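Local coordinates for protein response regulator aspartate phosphatase H (Bacillus subtilis, PDB 3Q15) that dephosphorylates the sporulation response regulator Spo0F and also acts on the competence regulator ComA, helping to separate sporulation and competence in time, at residues 240-245 and 268-273; 286-291 and 301-306. One frame throughout, in Å; residues are numbered along the deposited sequence.

Contact 1: residues 240-245 and 268-273; sequences MAVEHF and SWTLCK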
ATOM      1  N   MET A 240     -11.621 -30.770 -14.066  1.00 66.64           N
ATOM      2  CA  MET A 240     -12.202 -29.489 -14.455  1.00 68.50           C
ATOM      3  C   MET A 240     -11.183 -28.628 -15.195  1.00 67.68           C
ATOM      4  O   MET A 240     -11.517 -27.934 -16.153  1.00 60.61           O
ATOM      5  CB  MET A 240     -12.728 -28.746 -13.225  1.00 69.31           C
ATOM      6  CG  MET A 240     -13.999 -29.341 -12.648  1.00 69.13           C
ATOM      7  SD  MET A 240     -15.394 -29.155 -13.773  1.00 82.55           S
ATOM      8  CE  MET A 240     -15.717 -27.404 -13.618  1.00 72.80           C
ATOM      9  N   ALA A 241      -9.938 -28.677 -14.741  1.00 50.81           N
ATOM     10  CA  ALA A 241      -8.860 -27.950 -15.396  1.00 48.28           C
ATOM     11  C   ALA A 241      -8.741 -28.374 -16.854  1.00 49.10           C
ATOM     12  O   ALA A 241      -8.783 -27.542 -17.761  1.00 50.45           O
ATOM     13  CB  ALA A 241      -7.550 -28.181 -14.672  1.00 46.75           C
ATOM     14  N   VAL A 242      -8.597 -29.675 -17.078  1.00 49.22           N
ATOM     15  CA  VAL A 242      -8.419 -30.185 -18.431  1.00 51.73           C
ATOM     16  C   VAL A 242      -9.627 -29.851 -19.291  1.00 55.28           C
ATOM     17  O   VAL A 242      -9.491 -29.510 -20.465  1.00 58.05           O
ATOM     18  CB  VAL A 242      -8.187 -31.705 -18.440  1.00 51.48           C
ATOM     19  CG1 VAL A 242      -8.420 -32.269 -19.836  1.00 49.20           C
ATOM     20  CG2 VAL A 242      -6.786 -32.025 -17.947  1.00 47.79           C
ATOM     21  N   GLU A 243     -10.808 -29.944 -18.691  1.00 54.32           N
ATOM     22  CA  GLU A 243     -12.048 -29.635 -19.386  1.00 59.23           C
ATOM     23  C   GLU A 243     -12.050 -28.201 -19.904  1.00 58.18           C
ATOM     24  O   GLU A 243     -12.388 -27.942 -21.061  1.00 60.36           O
ATOM     25  CB  GLU A 243     -13.237 -29.858 -18.455  1.00 62.03           C
ATOM     26  CG  GLU A 243     -14.559 -29.392 -19.018  1.00 70.88           C
ATOM     27  CD  GLU A 243     -15.713 -29.707 -18.094  1.00 77.45           C
ATOM     28  OE1 GLU A 243     -15.600 -30.683 -17.321  1.00 78.34           O
ATOM     29  OE2 GLU A 243     -16.727 -28.977 -18.137  1.00 80.07           O
ATOM     30  N   HIS A 244     -11.666 -27.267 -19.044  1.00 54.84           N
ATOM     31  CA  HIS A 244     -11.653 -25.868 -19.436  1.00 54.03           C
ATOM     32  C   HIS A 244     -10.490 -25.540 -20.366  1.00 53.19           C
ATOM     33  O   HIS A 244     -10.644 -24.738 -21.284  1.00 56.25           O
ATOM     34  CB  HIS A 244     -11.683 -24.953 -18.211  1.00 52.21           C
ATOM     35  CG  HIS A 244     -13.000 -24.953 -17.501  1.00 53.62           C
ATOM     36  ND1 HIS A 244     -13.373 -25.947 -16.623  1.00 50.89           N
ATOM     37  CD2 HIS A 244     -14.045 -24.090 -17.557  1.00 54.09           C
ATOM     38  CE1 HIS A 244     -14.584 -25.691 -16.158  1.00 51.72           C
ATOM     39  NE2 HIS A 244     -15.013 -24.571 -16.713  1.00 52.39           N
ATOM     40  N   PHE A 245      -9.337 -26.166 -20.143  1.00 50.24           N
ATOM     41  CA  PHE A 245      -8.213 -25.986 -21.056  1.00 51.53           C
ATOM     42  C   PHE A 245      -8.656 -26.296 -22.482  1.00 54.19           C
ATOM     43  O   PHE A 245      -8.388 -25.530 -23.408  1.00 55.04           O
ATOM     44  CB  PHE A 245      -7.016 -26.864 -20.666  1.00 51.36           C
ATOM     45  CG  PHE A 245      -6.140 -26.264 -19.600  1.00 51.34           C
ATOM     46  CD1 PHE A 245      -5.568 -25.011 -19.772  1.00 52.56           C
ATOM     47  CD2 PHE A 245      -5.874 -26.960 -18.433  1.00 50.78           C
ATOM     48  CE1 PHE A 245      -4.757 -24.456 -18.791  1.00 51.52           C
ATOM     49  CE2 PHE A 245      -5.066 -26.415 -17.448  1.00 49.34           C
ATOM     50  CZ  PHE A 245      -4.506 -25.161 -17.627  1.00 49.94           C
ATOM     51  N   SER A 268      -0.770 -29.177 -21.135  1.00 46.46           N
ATOM     52  CA  SER A 268       0.323 -30.147 -21.062  1.00 49.05           C
ATOM     53  C   SER A 268       0.820 -30.353 -19.632  1.00 44.31           C
ATOM     54  O   SER A 268       0.927 -31.484 -19.160  1.00 45.76           O
ATOM     55  CB  SER A 268       1.483 -29.721 -21.966  1.00 51.59           C
ATOM     56  OG  SER A 268       1.091 -29.726 -23.329  1.00 54.19           O
ATOM     57  N   TRP A 269       1.124 -29.256 -18.949  1.00 43.10           N
ATOM     58  CA  TRP A 269       1.606 -29.324 -17.578  1.00 44.54           C
ATOM     59  C   TRP A 269       0.606 -30.074 -16.706  1.00 45.57           C
ATOM     60  O   TRP A 269       0.979 -30.957 -15.937  1.00 48.12           O
ATOM     61  CB  TRP A 269       1.824 -27.916 -17.024  1.00 48.43           C
ATOM     62  CG  TRP A 269       2.543 -27.885 -15.711  1.00 52.66           C
ATOM     63  CD1 TRP A 269       3.476 -28.777 -15.264  1.00 58.76           C
ATOM     64  CD2 TRP A 269       2.387 -26.914 -14.669  1.00 54.30           C
ATOM     65  NE1 TRP A 269       3.914 -28.417 -14.012  1.00 61.01           N
ATOM     66  CE2 TRP A 269       3.260 -27.279 -13.623  1.00 57.43           C
ATOM     67  CE3 TRP A 269       1.596 -25.771 -14.519  1.00 55.16           C
ATOM     68  CZ2 TRP A 269       3.361 -26.541 -12.444  1.00 57.39           C
ATOM     69  CZ3 TRP A 269       1.698 -25.039 -13.346  1.00 56.49           C
ATOM     70  CH2 TRP A 269       2.575 -25.428 -12.324  1.00 57.34           C
ATOM     71  N   THR A 270      -0.668 -29.719 -16.835  1.00 45.19           N
ATOM     72  CA  THR A 270      -1.724 -30.350 -16.049  1.00 44.81           C
ATOM     73  C   THR A 270      -1.806 -31.844 -16.322  1.00 48.95           C
ATOM     74  O   THR A 270      -1.990 -32.642 -15.406  1.00 51.04           O
ATOM     75  CB  THR A 270      -3.097 -29.714 -16.332  1.00 44.41           C
ATOM     76  OG1 THR A 270      -3.046 -28.317 -16.023  1.00 46.41           O
ATOM     77  CG2 THR A 270      -4.172 -30.368 -15.485  1.00 42.45           C
ATOM     78  N   LEU A 271      -1.671 -32.217 -17.589  1.00 42.31           N
ATOM     79  CA  LEU A 271      -1.717 -33.616 -17.973  1.00 46.39           C
ATOM     80  C   LEU A 271      -0.519 -34.381 -17.416  1.00 49.11           C
ATOM     81  O   LEU A 271      -0.646 -35.533 -17.007  1.00 45.16           O
ATOM     82  CB  LEU A 271      -1.793 -33.753 -19.493  1.00 48.70           C
ATOM     83  CG  LEU A 271      -3.150 -33.395 -20.100  1.00 48.94           C
ATOM     84  CD1 LEU A 271      -3.117 -33.463 -21.621  1.00 47.66           C
ATOM     85  CD2 LEU A 271      -4.232 -34.310 -19.542  1.00 48.92           C
ATOM     86  N   CYS A 272       0.642 -33.729 -17.397  1.00 48.44           N
ATOM     87  CA  CYS A 272       1.855 -34.343 -16.866  1.00 49.64           C
ATOM     88  C   CYS A 272       1.749 -34.592 -15.363  1.00 52.57           C
ATOM     89  O   CYS A 272       2.153 -35.643 -14.868  1.00 54.69           O
ATOM     90  CB  CYS A 272       3.082 -33.473 -17.165  1.00 47.23           C
ATOM     91  SG  CYS A 272       3.584 -33.459 -18.902  1.00 46.12           S
ATOM     92  N   LYS A 273       1.209 -33.617 -14.643  1.00 54.09           N
ATOM     93  CA  LYS A 273       1.015 -33.752 -13.206  1.00 54.22           C
ATOM     94  C   LYS A 273      -0.040 -34.809 -12.905  1.00 54.98           C
ATOM     95  O   LYS A 273      -0.036 -35.414 -11.833  1.00 54.40           O
ATOM     96  CB  LYS A 273       0.618 -32.408 -12.590  1.00 52.99           C
ATOM     97  CG  LYS A 273       1.771 -31.423 -12.479  1.00 53.02           C
ATOM     98  CD  LYS A 273       1.326 -30.090 -11.901  1.00 49.40           C
ATOM     99  CE  LYS A 273       0.367 -29.377 -12.837  1.00 52.34           C
ATOM    100  NZ  LYS A 273       0.119 -27.974 -12.408  1.00 53.73           N
TER

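Contact 2: residues 286-291 and 301-306; sequences EGLDHI and ELFLFL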
ATOM      1  N   GLU A 286       2.679 -29.917 -30.226  1.00 55.16           N
ATOM      2  CA  GLU A 286       1.765 -29.044 -30.950  1.00 55.04           C
ATOM      3  C   GLU A 286       2.051 -27.582 -30.633  1.00 51.71           C
ATOM      4  O   GLU A 286       2.042 -26.735 -31.524  1.00 52.84           O
ATOM      5  CB  GLU A 286       0.309 -29.384 -30.616  1.00 55.66           C
ATOM      6  CG  GLU A 286      -0.712 -28.513 -31.335  1.00 57.47           C
ATOM      7  CD  GLU A 286      -2.151 -28.904 -31.023  1.00 60.30           C
ATOM      8  OE1 GLU A 286      -3.030 -28.021 -31.101  1.00 61.13           O
ATOM      9  OE2 GLU A 286      -2.407 -30.086 -30.709  1.00 60.57           O
ATOM     10  N   GLY A 287       2.310 -27.293 -29.361  1.00 46.18           N
ATOM     11  CA  GLY A 287       2.600 -25.936 -28.931  1.00 44.93           C
ATOM     12  C   GLY A 287       3.925 -25.419 -29.465  1.00 49.60           C
ATOM     13  O   GLY A 287       4.058 -24.236 -29.777  1.00 49.06           O
ATOM     14  N   LEU A 288       4.911 -26.306 -29.565  1.00 48.61           N
ATOM     15  CA  LEU A 288       6.221 -25.937 -30.091  1.00 52.23           C
ATOM     16  C   LEU A 288       6.160 -25.565 -31.572  1.00 54.54           C
ATOM     17  O   LEU A 288       7.004 -24.821 -32.068  1.00 55.55           O
ATOM     18  CB  LEU A 288       7.235 -27.067 -29.873  1.00 50.03           C
ATOM     19  CG  LEU A 288       7.709 -27.296 -28.436  1.00 47.82           C
ATOM     20  CD1 LEU A 288       8.561 -28.554 -28.334  1.00 46.46           C
ATOM     21  CD2 LEU A 288       8.480 -26.085 -27.937  1.00 48.00           C
ATOM     22  N   ASP A 289       5.158 -26.081 -32.275  1.00 56.30           N
ATOM     23  CA  ASP A 289       5.013 -25.822 -33.706  1.00 59.90           C
ATOM     24  C   ASP A 289       4.301 -24.503 -33.988  1.00 57.10           C
ATOM     25  O   ASP A 289       4.404 -23.957 -35.085  1.00 59.60           O
ATOM     26  CB  ASP A 289       4.270 -26.974 -34.386  1.00 67.48           C
ATOM     27  CG  ASP A 289       5.121 -28.227 -34.506  1.00 74.15           C
ATOM     28  OD1 ASP A 289       4.661 -29.207 -35.132  1.00 78.95           O
ATOM     29  OD2 ASP A 289       6.255 -28.228 -33.982  1.00 73.15           O
ATOM     30  N   HIS A 290       3.576 -23.996 -32.995  1.00 53.59           N
ATOM     31  CA  HIS A 290       2.843 -22.743 -33.139  1.00 53.25           C
ATOM     32  C   HIS A 290       3.700 -21.527 -32.782  1.00 53.60           C
ATOM     33  O   HIS A 290       3.400 -20.401 -33.183  1.00 56.26           O
ATOM     34  CB  HIS A 290       1.580 -22.761 -32.272  1.00 52.62           C
ATOM     35  CG  HIS A 290       0.455 -23.555 -32.860  1.00 58.47           C
ATOM     36  ND1 HIS A 290       0.226 -24.877 -32.540  1.00 61.97           N
ATOM     37  CD2 HIS A 290      -0.503 -23.214 -33.754  1.00 57.02           C
ATOM     38  CE1 HIS A 290      -0.826 -25.313 -33.208  1.00 64.19           C
ATOM     39  NE2 HIS A 290      -1.288 -24.325 -33.952  1.00 61.08           N
ATOM     40  N   ILE A 291       4.764 -21.759 -32.022  1.00 49.36           N
ATOM     41  CA  ILE A 291       5.627 -20.667 -31.573  1.00 50.43           C
ATOM     42  C   ILE A 291       6.390 -20.033 -32.733  1.00 55.82           C
ATOM     43  O   ILE A 291       6.949 -20.730 -33.583  1.00 59.25           O
ATOM     44  CB  ILE A 291       6.601 -21.133 -30.473  1.00 47.18           C
ATOM     45  CG1 ILE A 291       5.818 -21.533 -29.221  1.00 45.98           C
ATOM     46  CG2 ILE A 291       7.613 -20.038 -30.140  1.00 45.93           C
ATOM     47  CD1 ILE A 291       6.679 -22.051 -28.088  1.00 48.09           C
ATOM     48  N   GLU A 301      10.823 -22.482 -23.793  1.00 51.65           N
ATOM     49  CA  GLU A 301      11.682 -23.059 -22.763  1.00 50.28           C
ATOM     50  C   GLU A 301      10.881 -23.847 -21.730  1.00 51.09           C
ATOM     51  O   GLU A 301      11.360 -24.840 -21.182  1.00 51.64           O
ATOM     52  CB  GLU A 301      12.511 -21.971 -22.076  1.00 50.32           C
ATOM     53  CG  GLU A 301      13.761 -21.552 -22.842  1.00 54.10           C
ATOM     54  CD  GLU A 301      13.460 -20.671 -24.041  1.00 58.37           C
ATOM     55  OE1 GLU A 301      14.367 -20.481 -24.881  1.00 63.43           O
ATOM     56  OE2 GLU A 301      12.324 -20.159 -24.142  1.00 56.17           O
ATOM     57  N   LEU A 302       9.661 -23.394 -21.464  1.00 51.87           N
ATOM     58  CA  LEU A 302       8.756 -24.120 -20.578  1.00 51.00           C
ATOM     59  C   LEU A 302       8.320 -25.443 -21.212  1.00 48.55           C
ATOM     60  O   LEU A 302       8.224 -26.466 -20.535  1.00 47.51           O
ATOM     61  CB  LEU A 302       7.530 -23.270 -20.225  1.00 52.94           C
ATOM     62  CG  LEU A 302       7.668 -22.126 -19.215  1.00 55.04           C
ATOM     63  CD1 LEU A 302       8.438 -22.577 -17.984  1.00 51.80           C
ATOM     64  CD2 LEU A 302       8.333 -20.924 -19.849  1.00 58.56           C
ATOM     65  N   PHE A 303       8.054 -25.421 -22.514  1.00 47.28           N
ATOM     66  CA  PHE A 303       7.697 -26.644 -23.219  1.00 47.27           C
ATOM     67  C   PHE A 303       8.849 -27.628 -23.162  1.00 51.78           C
ATOM     68  O   PHE A 303       8.655 -28.805 -22.866  1.00 49.40           O
ATOM     69  CB  PHE A 303       7.326 -26.365 -24.673  1.00 48.74           C
ATOM     70  CG  PHE A 303       5.881 -26.006 -24.873  1.00 52.48           C
ATOM     71  CD1 PHE A 303       4.878 -26.917 -24.574  1.00 52.89           C
ATOM     72  CD2 PHE A 303       5.523 -24.768 -25.376  1.00 53.52           C
ATOM     73  CE1 PHE A 303       3.541 -26.593 -24.763  1.00 52.82           C
ATOM     74  CE2 PHE A 303       4.189 -24.436 -25.569  1.00 54.78           C
ATOM     75  CZ  PHE A 303       3.196 -25.351 -25.261  1.00 52.26           C
ATOM     76  N   LEU A 304      10.052 -27.141 -23.448  1.00 54.40           N
ATOM     77  CA  LEU A 304      11.229 -28.000 -23.451  1.00 51.80           C
ATOM     78  C   LEU A 304      11.488 -28.594 -22.068  1.00 50.17           C
ATOM     79  O   LEU A 304      11.957 -29.727 -21.950  1.00 48.80           O
ATOM     80  CB  LEU A 304      12.454 -27.235 -23.952  1.00 52.78           C
ATOM     81  CG  LEU A 304      12.412 -26.861 -25.436  1.00 56.16           C
ATOM     82  CD1 LEU A 304      13.589 -25.970 -25.808  1.00 58.24           C
ATOM     83  CD2 LEU A 304      12.382 -28.118 -26.301  1.00 57.95           C
ATOM     84  N   PHE A 305      11.179 -27.832 -21.022  1.00 47.38           N
ATOM     85  CA  PHE A 305      11.363 -28.332 -19.666  1.00 52.08           C
ATOM     86  C   PHE A 305      10.391 -29.465 -19.343  1.00 56.38           C
ATOM     87  O   PHE A 305      10.751 -30.433 -18.670  1.00 57.69           O
ATOM     88  CB  PHE A 305      11.224 -27.219 -18.629  1.00 53.18           C
ATOM     89  CG  PHE A 305      11.441 -27.692 -17.222  1.00 57.05           C
ATOM     90  CD1 PHE A 305      12.721 -27.776 -16.697  1.00 57.61           C
ATOM     91  CD2 PHE A 305      10.369 -28.082 -16.435  1.00 59.26           C
ATOM     92  CE1 PHE A 305      12.931 -28.226 -15.406  1.00 54.81           C
ATOM     93  CE2 PHE A 305      10.573 -28.533 -15.142  1.00 58.94           C
ATOM     94  CZ  PHE A 305      11.857 -28.605 -14.629  1.00 54.77           C
ATOM     95  N   LEU A 306       9.158 -29.331 -19.818  1.00 51.76           N
ATOM     96  CA  LEU A 306       8.154 -30.370 -19.632  1.00 52.99           C
ATOM     97  C   LEU A 306       8.617 -31.677 -20.249  1.00 55.86           C
ATOM     98  O   LEU A 306       8.532 -32.734 -19.622  1.00 60.09           O
ATOM     99  CB  LEU A 306       6.819 -29.957 -20.251  1.00 51.07           C
ATOM    100  CG  LEU A 306       5.987 -28.947 -19.474  1.00 49.37           C
ATOM    101  CD1 LEU A 306       4.616 -28.804 -20.114  1.00 46.02           C
ATOM    102  CD2 LEU A 306       5.862 -29.389 -18.030  1.00 51.37           C
TER

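Contact 1: residues 240-245 and 268-273
T270 works with both branches against A241, V242 and F245. Its chi1 of -59° sets OG1 anti to the carbonyl carbon and leaves CG2 anti to the backbone N, which sends the two branches to different neighbours. CG2 meets both A241 CB, at 4.1 Å, and V242 CG2, while OG1 lies 3.1 Å from F245 CE2, approaching the ring obliquely. This hydroxyl hydrogen-bonds G266 O, one turn back on its own helix, so its polar need is met there even though it lies against an aromatic ring. F245 has CG anti to its own carbonyl carbon, beside the backbone N, and from there the ring extends to the threonine with CE2 foremost. V242 has CG1 anti to the backbone N, which leaves CG2 beside that N and anti to the carbonyl carbon; CG2 touches L271 CD2 at 3.8 Å, the two side chains crossing at about a right angle. An alanine in place of F245 would probably open a gap beside T270 OG1 and leave that flank of the threonine without its ring. The two helix segments run nearly antiparallel, at 153° with axes 10.0 Å apart, and join helix 238-255, in predicted TPR 4, to helix 260-273, in predicted TPR 5, an antiparallel helix packing of the kind by which tetratricopeptide repeats stack into a superhelix.

Contact 2: residues 286-291 and 301-306
F303 lays one face of its ring over the backbone of G287 and L288, with L288 N and G287 C both beneath that face. G287 has no side chain to hold the ring off, and its CA comes within 3.8 Å of F303 CZ. The phenylalanine's chi1 of -87° puts CG anti to the carbonyl carbon, on the route to the neighbouring helix. L288 and F303 slide past each other in opposite directions: while the ring reaches in to the glycine, L288 CD2 reaches out to F303 CB, 3.5 Å away. I291 passes the phenylalanine in the same opposed fashion, its CD1 lying 4.0 Å from CD2 of the F303 ring. A looser touch between L288 CD1 and L304 CD2, at 4.4 Å, widens the patch. Further back, I284 of helix 277-290 also packs on F303. The contact packs the end of helix 277-290, in predicted TPR 5, against helix 299-310, the next helix in the chain; the segment axes lie 10.1 Å apart and nearly antiparallel, at 156°. Every side chain in the contact is hydrocarbon, which is consistent with cohesion that comes mainly from the hydrophobic effect and from the fit of a flat ring on the backbone at G287.

Contact 1 closes before contact 2 opens, and their centres lie about 15 Å apart on the same side of the chain's centre. Helix 260-273, which carries half of contact 1, is followed directly in the chain by helix 277-290, which carries half of contact 2. The two contacts also touch: L306 lies against 268-273, with its CD2 3.7 Å from W269 CD1 and its CD1 3.8 Å from S268 CB. I284, on helix 277-290, meets S268 of contact 1 and both F303 and L306 of contact 2. The pair thus belongs to one continuous helical stack, contact 2 joining near-antiparallel neighbours through hydrocarbon side chains, contact 1 through mostly apolar groups with one hydroxyl among them.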